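Local coordinates for protein ornithine cyclodeaminase (Methanococcus maripaludis S2, PDB 3C2Q) that catalyses the NAD(+)-dependent conversion of L-ornithine to L-proline with release of ammonia, at residues 298-304 and 319-325; 141-146 and 280-286; 116-120 and 333-338. Residues are numbered along the deposited sequence.

Contact 1 (298-304 and 319-325); sequences KTVCVDI and QAIGVVT
Residues 298-303 and 321-324 run as neighbouring parallel strands, their axes 4.7 Å apart at closest and inclined by 19°. They are the two strands of a beta-alpha-beta unit of the Rossmann fold, with helix 306-314 as the crossover and 321-324 as the outermost strand of the six-stranded parallel sheet within this chain. The register sets Val300 beside Ile321, Cys301 beside Gly322, Val302 beside Val323 and Asp303 beside Val324. Cys301 and Asp303 use both N and O towards the partner strand, Thr299 only its O: Ile321 N to Thr299 O (2.9 Å), Cys301 N to Ile321 O (2.9 Å), Val323 N to Cys301 O (2.8 Å), Asp303 N to Val323 O (3.1 Å) and Thr325 N to Asp303 O (2.9 Å). At the start, water 1 takes a bond from Thr299 N (2.9 Å) and gives one to Gln319 O (2.8 Å). Val300, Val302, Ile321 and Val323 share one face, towards helix 112-133; the valines are t rotamers, and Val300 CG1 meets Val323 CG2 at 4.0 Å. Cys301 and Asp303 face helix 306-314. Asp303 probably contributes to NAD(+) binding; OD2 accepts from Gln305 N and OD1 is hydrogen-bonded to Ser281 OG. Thr299 OG1, also bonded to Ile297 O, receives a weak bond from Gln319 NE2 at 3.4 Å. Just past the end of strand 321-324, the Thr325 methyl CG2 touches Val302 CG1 at 3.6 Å.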
loop_
_atom_site.group_PDB
_atom_site.type_symbol
_atom_site.label_atom_id
_atom_site.label_comp_id
_atom_site.label_asym_id
_atom_site.label_seq_id
_atom_site.Cartn_x
_atom_site.Cartn_y
_atom_site.Cartn_z
ATOM N N LYS B 298 -3.884 22.162 14.353
ATOM C CA LYS B 298 -3.547 21.793 12.977
ATOM C C LYS B 298 -2.730 20.460 12.993
ATOM O O LYS B 298 -1.724 20.319 13.680
ATOM C CB LYS B 298 -2.797 22.966 12.316
ATOM C CG LYS B 298 -2.259 22.710 10.917
ATOM C CD LYS B 298 -3.237 23.234 9.824
ATOM C CE LYS B 298 -3.144 22.393 8.569
ATOM N NZ LYS B 298 -2.926 23.268 7.366
ATOM N N THR B 299 -3.194 19.476 12.243
ATOM C CA THR B 299 -2.641 18.130 12.322
ATOM C C THR B 299 -2.228 17.727 10.910
ATOM O O THR B 299 -3.047 17.772 9.998
ATOM C CB THR B 299 -3.731 17.181 12.808
ATOM O OG1 THR B 299 -4.227 17.680 14.055
ATOM C CG2 THR B 299 -3.192 15.775 13.022
ATOM N N VAL B 300 -0.963 17.362 10.740
ATOM C CA VAL B 300 -0.433 16.947 9.422
ATOM C C VAL B 300 0.183 15.560 9.588
ATOM O O VAL B 300 1.020 15.340 10.472
ATOM C CB VAL B 300 0.645 17.934 8.885
ATOM C CG1 VAL B 300 1.194 17.456 7.494
ATOM C CG2 VAL B 300 0.065 19.327 8.742
ATOM N N CYS B 301 -0.274 14.611 8.783
ATOM C CA CYS B 301 0.229 13.247 8.900
ATOM C C CYS B 301 0.907 12.853 7.587
ATOM O O CYS B 301 0.268 12.782 6.523
ATOM C CB CYS B 301 -0.909 12.273 9.222
ATOM S SG CYS B 301 -0.334 10.541 9.407
ATOM N N VAL B 302 2.205 12.658 7.685
ATOM C CA VAL B 302 3.084 12.361 6.547
ATOM C C VAL B 302 3.511 10.900 6.616
ATOM O O VAL B 302 4.130 10.467 7.612
ATOM C CB VAL B 302 4.367 13.218 6.587
ATOM C CG1 VAL B 302 5.128 13.034 5.249
ATOM C CG2 VAL B 302 4.030 14.742 6.747
ATOM N N ASP B 303 3.180 10.118 5.584
ATOM C CA ASP B 303 3.698 8.754 5.554
ATOM C C ASP B 303 3.740 8.286 4.119
ATOM O O ASP B 303 2.988 8.800 3.289
ATOM C CB ASP B 303 2.874 7.748 6.399
ATOM C CG ASP B 303 3.666 6.385 6.595
ATOM O OD1 ASP B 303 4.923 6.376 6.714
ATOM O OD2 ASP B 303 3.111 5.324 6.431
ATOM N N ILE B 304 4.552 7.287 3.843
ATOM C CA ILE B 304 4.568 6.731 2.488
ATOM C C ILE B 304 3.394 5.772 2.223
ATOM O O ILE B 304 3.095 5.457 1.053
ATOM C CB ILE B 304 5.928 6.089 2.147
ATOM C CG1 ILE B 304 6.116 6.043 0.596
ATOM C CG2 ILE B 304 6.098 4.711 2.881
ATOM C CD1 ILE B 304 7.584 5.773 0.106
ATOM N N GLN B 319 -9.614 15.616 11.412
ATOM C CA GLN B 319 -9.021 16.905 11.004
ATOM C C GLN B 319 -7.631 16.785 10.321
ATOM O O GLN B 319 -7.076 17.773 9.828
ATOM C CB GLN B 319 -8.961 17.894 12.199
ATOM C CG GLN B 319 -7.784 17.705 13.222
ATOM C CD GLN B 319 -8.042 16.577 14.271
ATOM O OE1 GLN B 319 -9.040 15.832 14.212
ATOM N NE2 GLN B 319 -7.132 16.449 15.207
ATOM N N ALA B 320 -7.059 15.583 10.315
ATOM C CA ALA B 320 -5.705 15.393 9.799
ATOM C C ALA B 320 -5.632 15.748 8.319
ATOM O O ALA B 320 -6.527 15.424 7.523
ATOM C CB ALA B 320 -5.241 13.958 10.031
ATOM N N ILE B 321 -4.546 16.407 7.950
ATOM C CA ILE B 321 -4.237 16.644 6.530
ATOM C C ILE B 321 -3.231 15.554 6.168
ATOM O O ILE B 321 -2.151 15.507 6.738
ATOM C CB ILE B 321 -3.589 18.033 6.371
ATOM C CG1 ILE B 321 -4.527 19.136 6.914
ATOM C CG2 ILE B 321 -3.141 18.291 4.906
ATOM C CD1 ILE B 321 -5.855 19.204 6.205
ATOM N N GLY B 322 -3.560 14.666 5.245
ATOM C CA GLY B 322 -2.621 13.592 4.972
ATOM C C GLY B 322 -1.711 14.008 3.839
ATOM O O GLY B 322 -2.161 14.624 2.864
ATOM N N VAL B 323 -0.424 13.705 3.970
ATOM C CA VAL B 323 0.545 13.928 2.883
ATOM C C VAL B 323 1.177 12.537 2.641
ATOM O O VAL B 323 2.014 12.077 3.444
ATOM C CB VAL B 323 1.635 14.952 3.259
ATOM C CG1 VAL B 323 2.613 15.150 2.062
ATOM C CG2 VAL B 323 0.999 16.335 3.637
ATOM N N VAL B 324 0.758 11.868 1.572
ATOM C CA VAL B 324 1.275 10.507 1.268
ATOM C C VAL B 324 2.539 10.699 0.399
ATOM O O VAL B 324 2.469 11.003 -0.806
ATOM C CB VAL B 324 0.235 9.617 0.639
ATOM C CG1 VAL B 324 0.776 8.155 0.378
ATOM C CG2 VAL B 324 -1.056 9.556 1.562
ATOM N N THR B 325 3.698 10.554 1.042
ATOM C CA THR B 325 4.936 10.892 0.350
ATOM C C THR B 325 6.107 10.236 1.061
ATOM O O THR B 325 5.938 9.603 2.102
ATOM C CB THR B 325 5.143 12.437 0.274
ATOM O OG1 THR B 325 6.250 12.745 -0.586
ATOM C CG2 THR B 325 5.437 13.008 1.645
HETATM O O HOH W 1 -5.754 19.964 10.942
#

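Contact 2 (141-146 and 280-286); sequences VGGPAI and LSTLLHS
Two backbone hydrogen bonds tie the segments together: Leu280 N donates to Val141 O at 2.7 Å, and Gly143 N to Leu280 O at 3.1 Å. They straddle a parallel bridge in which Gly142 CA and Leu280 CA lie 4.7 Å apart. Further on, water 2 accepts from Ala145 N (2.9 Å) and donates to Ser281 O (2.7 Å). Ser281 turns the chain with positive phi and psi (53°/56°), and Thr282 then N-caps helix 283-292: its OG1 accepts from His285 N at 3.1 Å, while Ser286 OG donates to Thr282 O at 2.7 Å. Two adjacent parallel strands, 138-142 and 276-280, end here, each running into a helix. In a Rossmann fold the C-terminal ends of the strands carry the dinucleotide site, and Thr282, Leu284 and His285 are probable NAD(+) ligands. A side chain is excluded at both glycines where strand 138-142 ends: a CB on Gly143 would clash with Ser281 O, and one on Gly142 with Ile146 CD1. Gly143 CA can therefore approach Ser281 O to 3.5 Å, and Thr282 CG2 reaches Gly142 C at 3.6 Å. Val141 (t) packs its CG1 against Thr282 CG2 at 4.0 Å. Ile146 (mt) brings CD1 to within 3.7 Å of Leu280 CB, and Leu331 of helix 327-342 touches both residues. Ala145 CB rests 3.2 Å from Ser281 OG, a hydroxyl hydrogen-bonded to Asp303.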
loop_
_atom_site.group_PDB
_atom_site.type_symbol
_atom_site.label_atom_id
_atom_site.label_comp_id
_atom_site.label_asym_id
_atom_site.label_seq_id
_atom_site.Cartn_x
_atom_site.Cartn_y
_atom_site.Cartn_z
ATOM N N VAL B 141 5.832 14.332 15.904
ATOM C CA VAL B 141 5.668 12.958 16.316
ATOM C C VAL B 141 6.413 12.162 15.245
ATOM O O VAL B 141 6.139 12.338 14.055
ATOM C CB VAL B 141 4.143 12.595 16.353
ATOM C CG1 VAL B 141 3.926 11.167 16.712
ATOM C CG2 VAL B 141 3.391 13.493 17.359
ATOM N N GLY B 142 7.350 11.296 15.634
ATOM C CA GLY B 142 8.190 10.702 14.596
ATOM C C GLY B 142 8.581 9.257 14.800
ATOM O O GLY B 142 8.680 8.790 15.948
ATOM N N GLY B 143 8.773 8.534 13.698
ATOM C CA GLY B 143 9.267 7.154 13.772
ATOM C C GLY B 143 10.658 7.045 13.172
ATOM O O GLY B 143 11.134 7.984 12.521
ATOM N N PRO B 144 11.312 5.898 13.361
ATOM C CA PRO B 144 12.699 5.761 12.937
ATOM C C PRO B 144 12.930 5.855 11.428
ATOM O O PRO B 144 14.071 6.062 11.017
ATOM C CB PRO B 144 13.083 4.362 13.445
ATOM C CG PRO B 144 11.781 3.609 13.533
ATOM C CD PRO B 144 10.801 4.656 13.991
ATOM N N ALA B 145 11.875 5.729 10.603
ATOM C CA ALA B 145 12.060 5.909 9.161
ATOM C C ALA B 145 12.574 7.278 8.776
ATOM O O ALA B 145 13.175 7.445 7.701
ATOM C CB ALA B 145 10.756 5.582 8.362
ATOM N N ILE B 146 12.335 8.271 9.631
ATOM C CA ILE B 146 12.902 9.599 9.436
ATOM C C ILE B 146 14.400 9.434 9.258
ATOM O O ILE B 146 14.991 10.055 8.374
ATOM C CB ILE B 146 12.643 10.531 10.655
ATOM C CG1 ILE B 146 11.149 10.904 10.740
ATOM C CG2 ILE B 146 13.492 11.839 10.545
ATOM C CD1 ILE B 146 10.795 11.464 12.145
ATOM N N LEU B 280 5.315 12.133 11.501
ATOM C CA LEU B 280 6.241 11.738 10.424
ATOM C C LEU B 280 6.533 10.234 10.473
ATOM O O LEU B 280 7.272 9.769 11.344
ATOM C CB LEU B 280 7.573 12.503 10.535
ATOM C CG LEU B 280 7.537 14.043 10.523
ATOM C CD1 LEU B 280 8.861 14.692 10.961
ATOM C CD2 LEU B 280 7.168 14.451 9.097
ATOM N N SER B 281 5.932 9.479 9.550
ATOM C CA SER B 281 6.260 8.058 9.390
ATOM C C SER B 281 6.168 7.209 10.672
ATOM O O SER B 281 7.136 6.525 11.064
ATOM C CB SER B 281 7.677 7.932 8.793
ATOM O OG SER B 281 7.798 6.667 8.196
ATOM N N THR B 282 5.002 7.219 11.316
ATOM C CA THR B 282 4.809 6.390 12.478
ATOM C C THR B 282 3.323 6.161 12.674
ATOM O O THR B 282 2.591 7.080 12.981
ATOM C CB THR B 282 5.461 6.955 13.788
ATOM O OG1 THR B 282 5.015 6.154 14.891
ATOM C CG2 THR B 282 5.139 8.437 14.030
ATOM N N LEU B 283 2.886 4.946 12.431
ATOM C CA LEU B 283 1.497 4.573 12.658
ATOM C C LEU B 283 1.167 4.647 14.143
ATOM O O LEU B 283 0.193 5.276 14.523
ATOM C CB LEU B 283 1.253 3.156 12.148
ATOM C CG LEU B 283 -0.177 2.620 12.376
ATOM C CD1 LEU B 283 -1.204 3.578 11.860
ATOM C CD2 LEU B 283 -0.255 1.275 11.619
ATOM N N LEU B 284 1.994 3.992 14.965
ATOM C CA LEU B 284 1.767 3.894 16.396
ATOM C C LEU B 284 1.604 5.262 17.050
ATOM O O LEU B 284 0.598 5.532 17.748
ATOM C CB LEU B 284 2.940 3.142 17.082
ATOM C CG LEU B 284 2.910 3.130 18.646
ATOM C CD1 LEU B 284 1.690 2.427 19.136
ATOM C CD2 LEU B 284 4.214 2.528 19.268
ATOM N N HIS B 285 2.588 6.131 16.831
ATOM C CA HIS B 285 2.567 7.445 17.440
ATOM C C HIS B 285 1.593 8.417 16.810
ATOM O O HIS B 285 1.088 9.301 17.523
ATOM C CB HIS B 285 3.965 8.080 17.498
ATOM C CG HIS B 285 4.807 7.577 18.619
ATOM N ND1 HIS B 285 5.461 6.368 18.574
ATOM C CD2 HIS B 285 5.124 8.131 19.811
ATOM C CE1 HIS B 285 6.124 6.183 19.697
ATOM N NE2 HIS B 285 5.948 7.242 20.458
ATOM N N SER B 286 1.311 8.294 15.520
ATOM C CA SER B 286 0.294 9.154 14.886
ATOM C C SER B 286 -1.068 8.936 15.567
ATOM O O SER B 286 -1.737 9.883 16.002
ATOM C CB SER B 286 0.154 8.860 13.379
ATOM O OG SER B 286 1.282 9.364 12.674
HETATM O O HOH W 2 9.156 4.810 11.201
#

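Contact 3 (116-120 and 333-338); sequences IKRIA and LLLKEL
Helices 112-133 and 327-342 pack obliquely through residues 116-120 and 333-338, the latter belonging to the C-terminal helix that follows the last strand of the Rossmann domain's parallel sheet. The two helical segments cross at -55°, with axes 9.2 Å apart at closest; Ile116 CA lies 5.9 Å from Leu334 CA, and Ala120 CA 5.7 Å from Leu338 CA. Each segment keeps regular helical angles, with Ala120 N bonded to Ile116 O at 2.9 Å and Leu338 N to Leu334 O at 3.0 Å.

Apolar contacts dominate. Ile116 and Ala120, one turn apart, both point their CA-to-CB bonds at the partner helix. Ile116 (mt) sets CD1 4.0 Å from Leu333 CB and CG2 4.1 Å from Leu334 CD1. Leu334, in the tp rotamer, sends CD1 between the helices, where it also meets Ile119 CG2 at 4.1 Å and Ala120 CB at 3.7 Å. The small Ala120 admits Leu338 (mt) as well, its CB being 3.9 Å from Leu338 CD2, and the aliphatic part of Glu337 (t, then p) lays CG 3.4 Å from Ala120 CB. Met158 of helix 152-160 and Met123 extend this core around Leu334 and Leu338, while Val329 of the second subunit packs on Ile116, so the helix pair borders a subunit interface.

Polar links lie to one side of this core. The Glu337 carboxylate forms a salt bridge with Arg340. Across the gap water 3 joins the helices, donating to Lys117 O at 2.8 Å and to Glu337 OE2 at 2.7 Å.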
loop_
_atom_site.group_PDB
_atom_site.type_symbol
_atom_site.label_atom_id
_atom_site.label_comp_id
_atom_site.label_asym_id
_atom_site.label_seq_id
_atom_site.Cartn_x
_atom_site.Cartn_y
_atom_site.Cartn_z
ATOM N N ILE B 116 4.026 21.315 0.396
ATOM C CA ILE B 116 5.262 21.628 1.143
ATOM C C ILE B 116 5.384 23.148 1.374
ATOM O O ILE B 116 5.720 23.601 2.468
ATOM C CB ILE B 116 6.513 21.080 0.427
ATOM C CG1 ILE B 116 6.526 19.529 0.524
ATOM C CG2 ILE B 116 7.808 21.618 1.053
ATOM C CD1 ILE B 116 7.502 18.882 -0.425
ATOM N N LYS B 117 5.118 23.922 0.328
ATOM C CA LYS B 117 5.132 25.399 0.439
ATOM C C LYS B 117 4.153 25.893 1.507
ATOM O O LYS B 117 4.526 26.684 2.396
ATOM C CB LYS B 117 4.823 26.004 -0.939
ATOM C CG LYS B 117 4.739 27.532 -0.966
ATOM C CD LYS B 117 4.683 28.067 -2.388
ATOM C CE LYS B 117 4.333 29.581 -2.321
ATOM N NZ LYS B 117 4.989 30.335 -3.415
ATOM N N ARG B 118 2.915 25.399 1.436
ATOM C CA ARG B 118 1.866 25.732 2.409
ATOM C C ARG B 118 2.198 25.363 3.854
ATOM O O ARG B 118 1.936 26.160 4.780
ATOM C CB ARG B 118 0.565 25.056 2.039
ATOM C CG ARG B 118 -0.440 25.964 1.397
ATOM C CD ARG B 118 -0.666 25.704 -0.073
ATOM N NE ARG B 118 -1.742 24.759 -0.394
ATOM C CZ ARG B 118 -2.732 24.349 0.410
ATOM N NH1 ARG B 118 -2.837 24.790 1.646
ATOM N NH2 ARG B 118 -3.633 23.470 -0.045
ATOM N N ILE B 119 2.713 24.147 4.066
ATOM C CA ILE B 119 3.155 23.706 5.411
ATOM C C ILE B 119 4.287 24.581 5.932
ATOM O O ILE B 119 4.288 24.967 7.120
ATOM C CB ILE B 119 3.588 22.192 5.438
ATOM C CG1 ILE B 119 2.364 21.278 5.226
ATOM C CG2 ILE B 119 4.349 21.846 6.716
ATOM C CD1 ILE B 119 2.752 19.881 4.717
ATOM N N ALA B 120 5.245 24.891 5.063
ATOM C CA ALA B 120 6.384 25.723 5.482
ATOM C C ALA B 120 5.926 27.160 5.882
ATOM O O ALA B 120 6.396 27.705 6.876
ATOM C CB ALA B 120 7.429 25.789 4.378
ATOM N N LEU B 333 13.217 18.725 1.370
ATOM C CA LEU B 333 12.545 19.813 0.658
ATOM C C LEU B 333 11.884 20.841 1.583
ATOM O O LEU B 333 11.941 22.062 1.311
ATOM C CB LEU B 333 11.508 19.237 -0.323
ATOM C CG LEU B 333 12.074 18.454 -1.504
ATOM C CD1 LEU B 333 10.931 17.829 -2.348
ATOM C CD2 LEU B 333 13.010 19.361 -2.374
ATOM N N LEU B 334 11.231 20.362 2.646
ATOM C CA LEU B 334 10.623 21.252 3.625
ATOM C C LEU B 334 11.665 22.215 4.234
ATOM O O LEU B 334 11.427 23.416 4.305
ATOM C CB LEU B 334 9.936 20.459 4.732
ATOM C CG LEU B 334 9.122 21.225 5.786
ATOM C CD1 LEU B 334 8.140 22.211 5.146
ATOM C CD2 LEU B 334 8.439 20.193 6.741
ATOM N N LEU B 335 12.788 21.672 4.683
ATOM C CA LEU B 335 13.863 22.506 5.222
ATOM C C LEU B 335 14.304 23.600 4.209
ATOM O O LEU B 335 14.454 24.779 4.577
ATOM C CB LEU B 335 15.049 21.642 5.642
ATOM C CG LEU B 335 16.255 22.440 6.203
ATOM C CD1 LEU B 335 15.860 23.219 7.459
ATOM C CD2 LEU B 335 17.449 21.537 6.444
ATOM N N LYS B 336 14.516 23.216 2.952
ATOM C CA LYS B 336 14.910 24.210 1.940
ATOM C C LYS B 336 13.884 25.337 1.853
ATOM O O LYS B 336 14.253 26.500 1.726
ATOM C CB LYS B 336 15.116 23.568 0.576
ATOM C CG LYS B 336 16.285 22.629 0.507
ATOM C CD LYS B 336 16.455 22.100 -0.930
ATOM C CE LYS B 336 17.171 20.759 -0.977
ATOM N NZ LYS B 336 18.584 20.850 -0.507
ATOM N N GLU B 337 12.592 25.000 1.946
ATOM C CA GLU B 337 11.540 25.996 1.843
ATOM C C GLU B 337 11.521 26.927 3.081
ATOM O O GLU B 337 11.331 28.149 2.945
ATOM C CB GLU B 337 10.186 25.321 1.597
ATOM C CG GLU B 337 8.999 26.271 1.384
ATOM C CD GLU B 337 9.133 27.231 0.184
ATOM O OE1 GLU B 337 10.037 27.064 -0.660
ATOM O OE2 GLU B 337 8.318 28.178 0.121
ATOM N N LEU B 338 11.721 26.352 4.273
ATOM C CA LEU B 338 11.861 27.121 5.518
ATOM C C LEU B 338 13.079 28.081 5.425
ATOM O O LEU B 338 12.972 29.252 5.782
ATOM C CB LEU B 338 12.004 26.177 6.726
ATOM C CG LEU B 338 10.811 25.273 7.099
ATOM C CD1 LEU B 338 11.209 24.211 8.154
ATOM C CD2 LEU B 338 9.644 26.120 7.559
HETATM O O HOH W 3 6.257 28.775 1.829
#

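In the fold
Contacts 1 and 2 belong to the same parallel sheet, their centres about 11 Å apart. They are joined where Ser281 N meets Val302 O at 2.8 Å and Ser281 OG meets Asp303 OD1 at 3.2 Å, both probable hydrogen bonds. The junction sets Asp303, a probable NAD(+) residue, against Ser281, which directly precedes Thr282, another of them. Imidazole, probably from the crystallisation liquor, lies about 3 Å from the Ser281 side chain and about 4 Å from that of Ile304, which may mark a pocket. Contact 3 lies over one face of the sheet, about 14 Å from contact 1 between centres; Ile119 CD1 reaches Val300 CG1 at 4.0 Å. Contacts 2 and 3 do not touch, their nearest atoms being about 6 Å apart.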